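Local coordinates for ABC transporter substrate binding protein (Ribose) (Agrobacterium vitis, PDB 4WUT) that binds beta-D-fucopyranose and probably delivers sugars to an ABC transporter, at residues Asn34-Gln39 and Ala218-Ala223; Asn200-Val205 and Ile224-Ala229. All coordinates share one frame; numbering follows the deposited sequence. Where two conformers were deposited one is given.

Contact 1: Asn34-Gln39 and Ala218-Ala223; sequences NSTFWQ and ANEPTA. With FCB (beta-D-fucopyranose), chain E.
This contact closes one side of the sugar pocket, where Glu220 reaches across the ligand cleft to the start of helix 36-49. The Glu220 side chain runs extended, with CG anti to the backbone N (chi1 -180°). Its OE1 accepts from Phe37 N at 3.1 Å, on the syn side and close to the carboxylate plane. Its OE2 accepts from Thr36 OG1 at 2.8 Å, from above that plane. Tyr313 OH also bonds OE2, so that oxygen has two partners. Water 1 adds a bridge, lying 2.8 Å from Ser35 OG and donating to Glu220 OE1 at 2.9 Å. Ser35 is also the N-cap, its OG accepting from Trp38 N. The Phe37 ring lies flat beneath beta-D-fucopyranose, with C1 3.8 Å above the ring plane. Trp38 meets the sugar obliquely, CZ2 lying 3.7 Å from C4. Asn219 ND2 donates to sugar O4 at 3.1 Å, while its OD1 caps helix 220-232 by accepting from Thr222 N and OG1 on opposite faces. Glu220 joins the first turns of helices 36-49 and 220-232 beside the sugar. Helix 220-232 follows strand 214-217, and helix 248-255 packs beside Glu220 through Leu250.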
ATOM      1  N   ASN A  34     -11.213  -7.520   0.839  1.00 28.36           N
ATOM      2  CA  ASN A  34     -11.510  -7.241   2.238  1.00 31.49           C
ATOM      3  C   ASN A  34     -10.632  -6.148   2.824  1.00 29.27           C
ATOM      4  O   ASN A  34      -9.767  -6.435   3.667  1.00 28.13           O
ATOM      5  CB  ASN A  34     -11.314  -8.515   3.060  1.00 35.06           C
ATOM      6  CG  ASN A  34     -12.129  -9.674   2.534  1.00 35.28           C
ATOM      7  OD1 ASN A  34     -13.266  -9.490   2.084  1.00 44.26           O
ATOM      8  ND2 ASN A  34     -11.558 -10.884   2.590  1.00 39.96           N
ATOM      9  N   SER A  35     -10.865  -4.901   2.400  1.00 17.33           N
ATOM     10  CA  SER A  35      -9.957  -3.825   2.733  1.00 14.54           C
ATOM     11  C   SER A  35     -10.529  -2.446   2.397  1.00 15.13           C
ATOM     12  O   SER A  35     -10.968  -2.200   1.264  1.00 16.21           O
ATOM     13  CB  SER A  35      -8.659  -4.065   1.949  1.00 18.11           C
ATOM     14  OG  SER A  35      -7.860  -2.924   1.892  1.00 15.62           O
ATOM     15  N   THR A  36     -10.506  -1.524   3.353  1.00 14.55           N
ATOM     16  CA  THR A  36     -10.983  -0.174   3.060  1.00 14.54           C
ATOM     17  C   THR A  36     -10.050   0.509   2.041  1.00 13.66           C
ATOM     18  O   THR A  36     -10.502   1.279   1.216  1.00 14.57           O
ATOM     19  CB  THR A  36     -11.218   0.705   4.338  1.00 15.00           C
ATOM     20  OG1 THR A  36     -10.129   0.562   5.250  1.00 15.57           O
ATOM     21  CG2 THR A  36     -12.482   0.299   5.045  1.00 18.21           C
ATOM     22  N   PHE A  37      -8.753   0.199   2.091  1.00 12.69           N
ATOM     23  CA  PHE A  37      -7.809   0.739   1.124  1.00 12.97           C
ATOM     24  C   PHE A  37      -8.201   0.296  -0.290  1.00 11.50           C
ATOM     25  O   PHE A  37      -8.342   1.123  -1.171  1.00 12.54           O
ATOM     26  CB  PHE A  37      -6.369   0.312   1.458  1.00 12.36           C
ATOM     27  CG  PHE A  37      -5.350   0.776   0.450  1.00 11.71           C
ATOM     28  CD1 PHE A  37      -5.045   0.009  -0.657  1.00 10.91           C
ATOM     29  CD2 PHE A  37      -4.688   1.985   0.612  1.00 11.51           C
ATOM     30  CE1 PHE A  37      -4.120   0.446  -1.591  1.00 11.19           C
ATOM     31  CE2 PHE A  37      -3.766   2.413  -0.329  1.00 10.72           C
ATOM     32  CZ  PHE A  37      -3.480   1.635  -1.418  1.00  9.67           C
ATOM     33  N   TRP A  38      -8.371  -1.011  -0.505  1.00 14.61           N
ATOM     34  CA  TRP A  38      -8.678  -1.498  -1.852  1.00 10.64           C
ATOM     35  C   TRP A  38     -10.077  -1.076  -2.280  1.00 11.87           C
ATOM     36  O   TRP A  38     -10.314  -0.854  -3.464  1.00 13.84           O
ATOM     37  CB  TRP A  38      -8.474  -3.022  -1.990  1.00 11.84           C
ATOM     38  CG  TRP A  38      -7.030  -3.411  -1.838  1.00  9.18           C
ATOM     39  CD1 TRP A  38      -6.477  -4.168  -0.851  1.00 12.17           C
ATOM     40  CD2 TRP A  38      -5.944  -3.010  -2.685  1.00  8.67           C
ATOM     41  NE1 TRP A  38      -5.117  -4.276  -1.039  1.00 11.79           N
ATOM     42  CE2 TRP A  38      -4.769  -3.567  -2.154  1.00 10.95           C
ATOM     43  CE3 TRP A  38      -5.860  -2.233  -3.833  1.00 10.80           C
ATOM     44  CZ2 TRP A  38      -3.519  -3.363  -2.735  1.00 11.75           C
ATOM     45  CZ3 TRP A  38      -4.620  -2.031  -4.409  1.00 10.89           C
ATOM     46  CH2 TRP A  38      -3.471  -2.604  -3.871  1.00 11.26           C
ATOM     47  N   GLN A  39     -10.992  -0.893  -1.325  1.00 12.96           N
ATOM     48  CA  GLN A  39     -12.314  -0.397  -1.680  1.00 14.30           C
ATOM     49  C   GLN A  39     -12.270   1.059  -2.166  1.00 15.19           C
ATOM     50  O   GLN A  39     -13.099   1.477  -2.975  1.00 16.73           O
ATOM     51  CB  GLN A  39     -13.280  -0.579  -0.512  1.00 18.66           C
ATOM     52  CG  GLN A  39     -13.668  -2.042  -0.332  1.00 21.51           C
ATOM     53  CD  GLN A  39     -14.209  -2.372   1.051  1.00 29.92           C
ATOM     54  OE1 GLN A  39     -14.428  -1.491   1.881  1.00 36.70           O
ATOM     55  NE2 GLN A  39     -14.415  -3.662   1.305  1.00 32.51           N
ATOM     56  N   ALA A 218       3.551  -0.416   8.631  1.00  7.26           N
ATOM     57  CA  ALA A 218       3.845  -0.022   7.262  1.00  9.19           C
ATOM     58  C   ALA A 218       2.717  -0.099   6.248  1.00  8.13           C
ATOM     59  O   ALA A 218       2.915   0.216   5.077  1.00  9.78           O
ATOM     60  CB  ALA A 218       5.068  -0.796   6.762  1.00  9.00           C
ATOM     61  N   ASN A 219       1.542  -0.558   6.658  1.00  7.30           N
ATOM     62  CA  ASN A 219       0.359  -0.462   5.820  1.00  7.32           C
ATOM     63  C   ASN A 219      -0.914  -0.405   6.664  1.00  8.53           C
ATOM     64  O   ASN A 219      -0.867  -0.480   7.899  1.00  7.52           O
ATOM     65  CB  ASN A 219       0.294  -1.578   4.760  1.00  9.03           C
ATOM     66  CG  ASN A 219      -0.213  -2.910   5.297  1.00  9.57           C
ATOM     67  OD1 ASN A 219      -0.230  -3.183   6.497  1.00  9.24           O
ATOM     68  ND2 ASN A 219      -0.614  -3.772   4.376  1.00  8.87           N
ATOM     69  N   GLU A 220      -2.032  -0.278   5.978  1.00  9.80           N
ATOM     70  CA  GLU A 220      -3.308  -0.008   6.634  1.00 10.22           C
ATOM     71  C   GLU A 220      -3.662  -1.016   7.752  1.00 10.49           C
ATOM     72  O   GLU A 220      -3.811  -0.627   8.922  1.00  8.82           O
ATOM     73  CB  GLU A 220      -4.435   0.131   5.600  1.00  9.41           C
ATOM     74  CG  GLU A 220      -5.800   0.416   6.222  1.00 11.02           C
ATOM     75  CD  GLU A 220      -6.918   0.364   5.184  1.00 16.35           C
ATOM     76  OE1 GLU A 220      -7.217  -0.739   4.673  1.00 17.03           O
ATOM     77  OE2 GLU A 220      -7.484   1.420   4.846  1.00 16.64           O
ATOM     78  N   PRO A 221      -3.784  -2.313   7.421  1.00  8.29           N
ATOM     79  CA  PRO A 221      -4.187  -3.218   8.497  1.00  9.57           C
ATOM     80  C   PRO A 221      -3.127  -3.345   9.593  1.00  9.20           C
ATOM     81  O   PRO A 221      -3.452  -3.560  10.763  1.00  9.32           O
ATOM     82  CB  PRO A 221      -4.383  -4.553   7.783  1.00  9.46           C
ATOM     83  CG  PRO A 221      -3.537  -4.431   6.529  1.00 10.22           C
ATOM     84  CD  PRO A 221      -3.721  -3.012   6.131  1.00  9.35           C
ATOM     85  N   THR A 222      -1.864  -3.208   9.235  1.00  7.78           N
ATOM     86  CA  THR A 222      -0.805  -3.377  10.210  1.00  8.34           C
ATOM     87  C   THR A 222      -0.856  -2.200  11.176  1.00  8.31           C
ATOM     88  O   THR A 222      -0.714  -2.371  12.382  1.00  9.32           O
ATOM     89  CB  THR A 222       0.574  -3.504   9.542  1.00  7.33           C
ATOM     90  OG1 THR A 222       0.577  -4.601   8.615  1.00  8.97           O
ATOM     91  CG2 THR A 222       1.645  -3.690  10.544  1.00  9.25           C
ATOM     92  N   ALA A 223      -1.056  -1.008  10.622  1.00  6.75           N
ATOM     93  CA  ALA A 223      -1.084   0.183  11.466  1.00  7.84           C
ATOM     94  C   ALA A 223      -2.307   0.215  12.355  1.00  7.87           C
ATOM     95  O   ALA A 223      -2.243   0.719  13.486  1.00  9.16           O
ATOM     96  CB  ALA A 223      -1.020   1.424  10.583  1.00  9.53           C
TER
HETATM   97  C1  FCB E 404      -1.306  -0.244   1.271  1.00  6.39           C
HETATM   98  C2  FCB E 404      -0.302  -0.937   0.359  1.00 12.22           C
HETATM   99  C3  FCB E 404      -0.916  -1.971  -0.415  1.00 13.19           C
HETATM  100  C4  FCB E 404      -1.692  -2.955   0.501  1.00 13.17           C
HETATM  101  C5  FCB E 404      -2.628  -2.063   1.363  1.00 12.00           C
HETATM  102  C6  FCB E 404      -3.494  -2.898   2.352  1.00 13.06           C
HETATM  103  O1  FCB E 404      -0.570   0.470   2.147  1.00 10.01           O
HETATM  104  O2  FCB E 404       0.204   0.090  -0.538  1.00 11.33           O
HETATM  105  O3  FCB E 404       0.154  -2.653  -1.117  1.00 13.33           O
HETATM  106  O4  FCB E 404      -0.789  -3.757   1.302  1.00 15.67           O
HETATM  107  O5  FCB E 404      -1.895  -1.211   2.128  1.00 14.30           O
HETATM  108  O   HOH W   1      -6.562  -3.504   4.274  1.00 23.61           O

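Contact 2: Asn200-Val205 and Ile224-Ala229; sequences NQTTDV and IGMGRA. With CA (calcium ion), chain F.
Thr203 OG1 is gripped by a water that bridges to the facing helix and by a carbonyl of its own helix. Water 2 donates to Thr203 OG1 at 2.7 Å. The same water donates to Ala229 O at 2.8 Å, so it links the two helices. The hydroxyl also bonds Leu199 O, one turn back, which its chi1 of -67° allows. Beside this bridge, Thr203 OG1 lies 3.5 Å from Ala229 CB.

Thr202 makes the main apolar contact. Its CG2 presses against Ala229 CB at 3.4 Å, tighter than usual for two carbons. OG1 lies beside the backbone N (chi1 -61°), which puts CG2 anti to that N, turns the methyl to Ala229 and leaves OG1 over Met226. Thr202 OG1 lies 3.5 Å from Met226 CA. Its polar partner is Ala198 O in its own helix, so it meets Met226 as a packing atom. Met226, a selenomethionine, continues past Thr202, and its side chain touches Ile215 and Leu259.

The axes of segments 200-205 and 224-229 approach to 8.1 Å and cross at -45°, consistent with the small side chains between them. Away from this interface, Asn200 OD1 binds a calcium ion at 2.4 Å. Asp204, one turn on, binds it through both OD1 and OD2, and water 3 is another ligand. The ion sits on the far side of helix 195-208 from helix 220-232. Thr202 and Met226 both rest on Ile215 of strand 214-217. This packing of successive helices on one face of a parallel sheet is typical of beta-alpha-beta crossovers in periplasmic binding proteins.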
ATOM      1  N   ASN A 200      -1.567  -8.724  17.687  1.00  8.42           N
ATOM      2  CA  ASN A 200      -0.787  -9.637  18.510  1.00  8.83           C
ATOM      3  C   ASN A 200       0.714  -9.340  18.438  1.00  8.43           C
ATOM      4  O   ASN A 200       1.366  -9.240  19.463  1.00  8.62           O
ATOM      5  CB  ASN A 200      -1.049 -11.085  18.088  1.00 10.61           C
ATOM      6  CG  ASN A 200      -0.278 -12.093  18.946  1.00 10.95           C
ATOM      7  OD1 ASN A 200      -0.235 -11.980  20.169  1.00 12.75           O
ATOM      8  ND2 ASN A 200       0.367 -13.054  18.292  1.00 14.69           N
ATOM      9  N   GLN A 201       1.255  -9.182  17.233  1.00  9.51           N
ATOM     10  CA  GLN A 201       2.678  -8.908  17.113  1.00 10.68           C
ATOM     11  C   GLN A 201       3.077  -7.622  17.820  1.00 11.18           C
ATOM     12  O   GLN A 201       4.119  -7.572  18.439  1.00  9.56           O
ATOM     13  CB  GLN A 201       3.103  -8.863  15.639  1.00  8.56           C
ATOM     14  CG  GLN A 201       3.036 -10.195  14.981  1.00  7.59           C
ATOM     15  CD  GLN A 201       3.218 -10.126  13.472  1.00 11.10           C
ATOM     16  OE1 GLN A 201       2.908  -9.124  12.827  1.00 12.11           O
ATOM     17  NE2 GLN A 201       3.687 -11.218  12.906  1.00 13.06           N
ATOM     18  N   THR A 202       2.260  -6.592  17.707  1.00  9.15           N
ATOM     19  CA  THR A 202       2.522  -5.356  18.436  1.00  7.40           C
ATOM     20  C   THR A 202       2.426  -5.517  19.945  1.00  9.54           C
ATOM     21  O   THR A 202       3.271  -5.049  20.697  1.00  8.31           O
ATOM     22  CB  THR A 202       1.583  -4.246  17.970  1.00  7.46           C
ATOM     23  OG1 THR A 202       1.812  -4.000  16.576  1.00  8.89           O
ATOM     24  CG2 THR A 202       1.902  -2.974  18.691  1.00  8.20           C
ATOM     25  N   THR A 203       1.400  -6.225  20.414  1.00  7.70           N
ATOM     26  CA  THR A 203       1.288  -6.492  21.832  1.00  8.99           C
ATOM     27  C   THR A 203       2.562  -7.179  22.355  1.00  7.95           C
ATOM     28  O   THR A 203       3.126  -6.814  23.385  1.00  9.81           O
ATOM     29  CB  THR A 203       0.059  -7.358  22.100  1.00 12.61           C
ATOM     30  OG1 THR A 203      -1.121  -6.596  21.792  1.00 11.56           O
ATOM     31  CG2 THR A 203       0.003  -7.804  23.569  1.00 11.20           C
ATOM     32  N   ASP A 204       3.071  -8.103  21.556  1.00  7.84           N
ATOM     33  CA  ASP A 204       4.233  -8.859  21.917  1.00  8.56           C
ATOM     34  C   ASP A 204       5.515  -8.021  21.885  1.00  7.96           C
ATOM     35  O   ASP A 204       6.330  -8.158  22.773  1.00  9.86           O
ATOM     36  CB  ASP A 204       4.324 -10.109  21.042  1.00  8.17           C
ATOM     37  CG  ASP A 204       3.202 -11.121  21.347  1.00 11.37           C
ATOM     38  OD1 ASP A 204       2.556 -11.037  22.419  1.00 10.94           O
ATOM     39  OD2 ASP A 204       2.969 -12.007  20.503  1.00 10.88           O
ATOM     40  N   VAL A 205       5.663  -7.163  20.881  0.74  8.69           N
ATOM     41  CA  VAL A 205       6.824  -6.283  20.796  0.74  8.83           C
ATOM     42  C   VAL A 205       6.860  -5.287  21.947  0.74  8.79           C
ATOM     43  O   VAL A 205       7.923  -5.003  22.489  0.74  9.44           O
ATOM     44  CB  VAL A 205       6.906  -5.598  19.442  0.74  9.17           C
ATOM     45  CG1 VAL A 205       8.121  -4.674  19.400  0.74 20.42           C
ATOM     46  CG2 VAL A 205       7.020  -6.594  18.363  0.74 21.48           C
ATOM     47  N   ILE A 224      -3.434  -0.301  11.871  1.00  8.57           N
ATOM     48  CA  ILE A 224      -4.641  -0.375  12.696  1.00  9.27           C
ATOM     49  C   ILE A 224      -4.436  -1.357  13.849  1.00 10.81           C
ATOM     50  O   ILE A 224      -4.717  -1.065  15.008  1.00  9.52           O
ATOM     51  CB  ILE A 224      -5.862  -0.760  11.862  1.00  8.84           C
ATOM     52  CG1 ILE A 224      -6.172   0.366  10.863  1.00 11.25           C
ATOM     53  CG2 ILE A 224      -7.065  -1.020  12.788  1.00 11.40           C
ATOM     54  CD1 ILE A 224      -7.205   0.070   9.847  1.00 13.89           C
ATOM     55  N   GLY A 225      -3.917  -2.536  13.554  1.00  9.84           N
ATOM     56  CA  GLY A 225      -3.655  -3.467  14.629  1.00 10.00           C
ATOM     57  C   GLY A 225      -2.664  -2.913  15.637  1.00 10.82           C
ATOM     58  O   GLY A 225      -2.786  -3.154  16.824  1.00 10.23           O
HETATM   59  N   MSE A 226      -1.647  -2.235  15.133  1.00  9.91           N
HETATM   60  CA  MSE A 226      -0.637  -1.576  15.954  1.00 10.26           C
HETATM   61  C   MSE A 226      -1.284  -0.564  16.895  1.00 10.59           C
HETATM   62  O   MSE A 226      -1.039  -0.582  18.097  1.00 10.27           O
HETATM   63  CB  MSE A 226       0.361  -0.868  15.041  1.00 11.26           C
HETATM   64  CG  MSE A 226       1.450  -0.138  15.782  1.00  9.84           C
HETATM   65 SE   MSE A 226       2.568   0.853  14.542  1.00 18.18          SE
HETATM   66  CE  MSE A 226       1.316   2.258  14.057  1.00 13.56           C
ATOM     67  N   GLY A 227      -2.122   0.307  16.352  1.00  8.95           N
ATOM     68  CA  GLY A 227      -2.731   1.320  17.181  1.00  8.83           C
ATOM     69  C   GLY A 227      -3.592   0.697  18.253  1.00 11.52           C
ATOM     70  O   GLY A 227      -3.568   1.110  19.415  1.00 12.16           O
ATOM     71  N   ARG A 228      -4.339  -0.331  17.879  1.00 12.05           N
ATOM     72  CA  ARG A 228      -5.227  -0.975  18.842  1.00 12.06           C
ATOM     73  C   ARG A 228      -4.421  -1.637  19.952  1.00 11.64           C
ATOM     74  O   ARG A 228      -4.810  -1.579  21.118  1.00 12.08           O
ATOM     75  CB  ARG A 228      -6.121  -1.995  18.145  1.00 10.08           C
ATOM     76  CG  ARG A 228      -7.115  -1.372  17.219  1.00 12.35           C
ATOM     77  CD  ARG A 228      -8.085  -2.377  16.637  1.00 18.84           C
ATOM     78  NE  ARG A 228      -9.010  -1.709  15.732  1.00 20.09           N
ATOM     79  CZ  ARG A 228      -9.914  -2.331  14.988  1.00 24.89           C
ATOM     80  NH1 ARG A 228     -10.038  -3.649  15.067  1.00 30.23           N
ATOM     81  NH2 ARG A 228     -10.699  -1.631  14.179  1.00 25.15           N
ATOM     82  N   ALA A 229      -3.299  -2.258  19.599  1.00  8.96           N
ATOM     83  CA  ALA A 229      -2.402  -2.859  20.588  1.00  9.96           C
ATOM     84  C   ALA A 229      -1.838  -1.842  21.565  1.00  9.04           C
ATOM     85  O   ALA A 229      -1.775  -2.097  22.766  1.00 11.74           O
ATOM     86  CB  ALA A 229      -1.260  -3.610  19.902  1.00 10.74           C
TER
HETATM   87 CA    CA F 405       1.151 -12.929  21.915  1.00 10.59          CA
HETATM   88  O   HOH W   2      -1.776  -4.721  23.621  1.00 21.99           O
HETATM   89  O   HOH W   3      -0.104 -11.673  23.615  1.00 15.03           O

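Contacts 1 and 2 share helix 220-232, and their centres lie 15 Å apart. Residues 218-223 hold its N-cap and first turn, and 224-229 directly continue it. The order along the chain is 34-39, 200-205, 218-223, 224-229, so the contacts alternate. Contact 1 joins helix 36-49 to helix 220-232 across the sugar cleft. Contact 2 stays within the second lobe and packs helix 195-208 against the same helix, farther from the sugar. The start of helix 220-232 thus serves the pocket, while its next turns belong to the interior of the lobe. The calcium ion near contact 2 is on the outer side of helix 195-208, well away from the sugar.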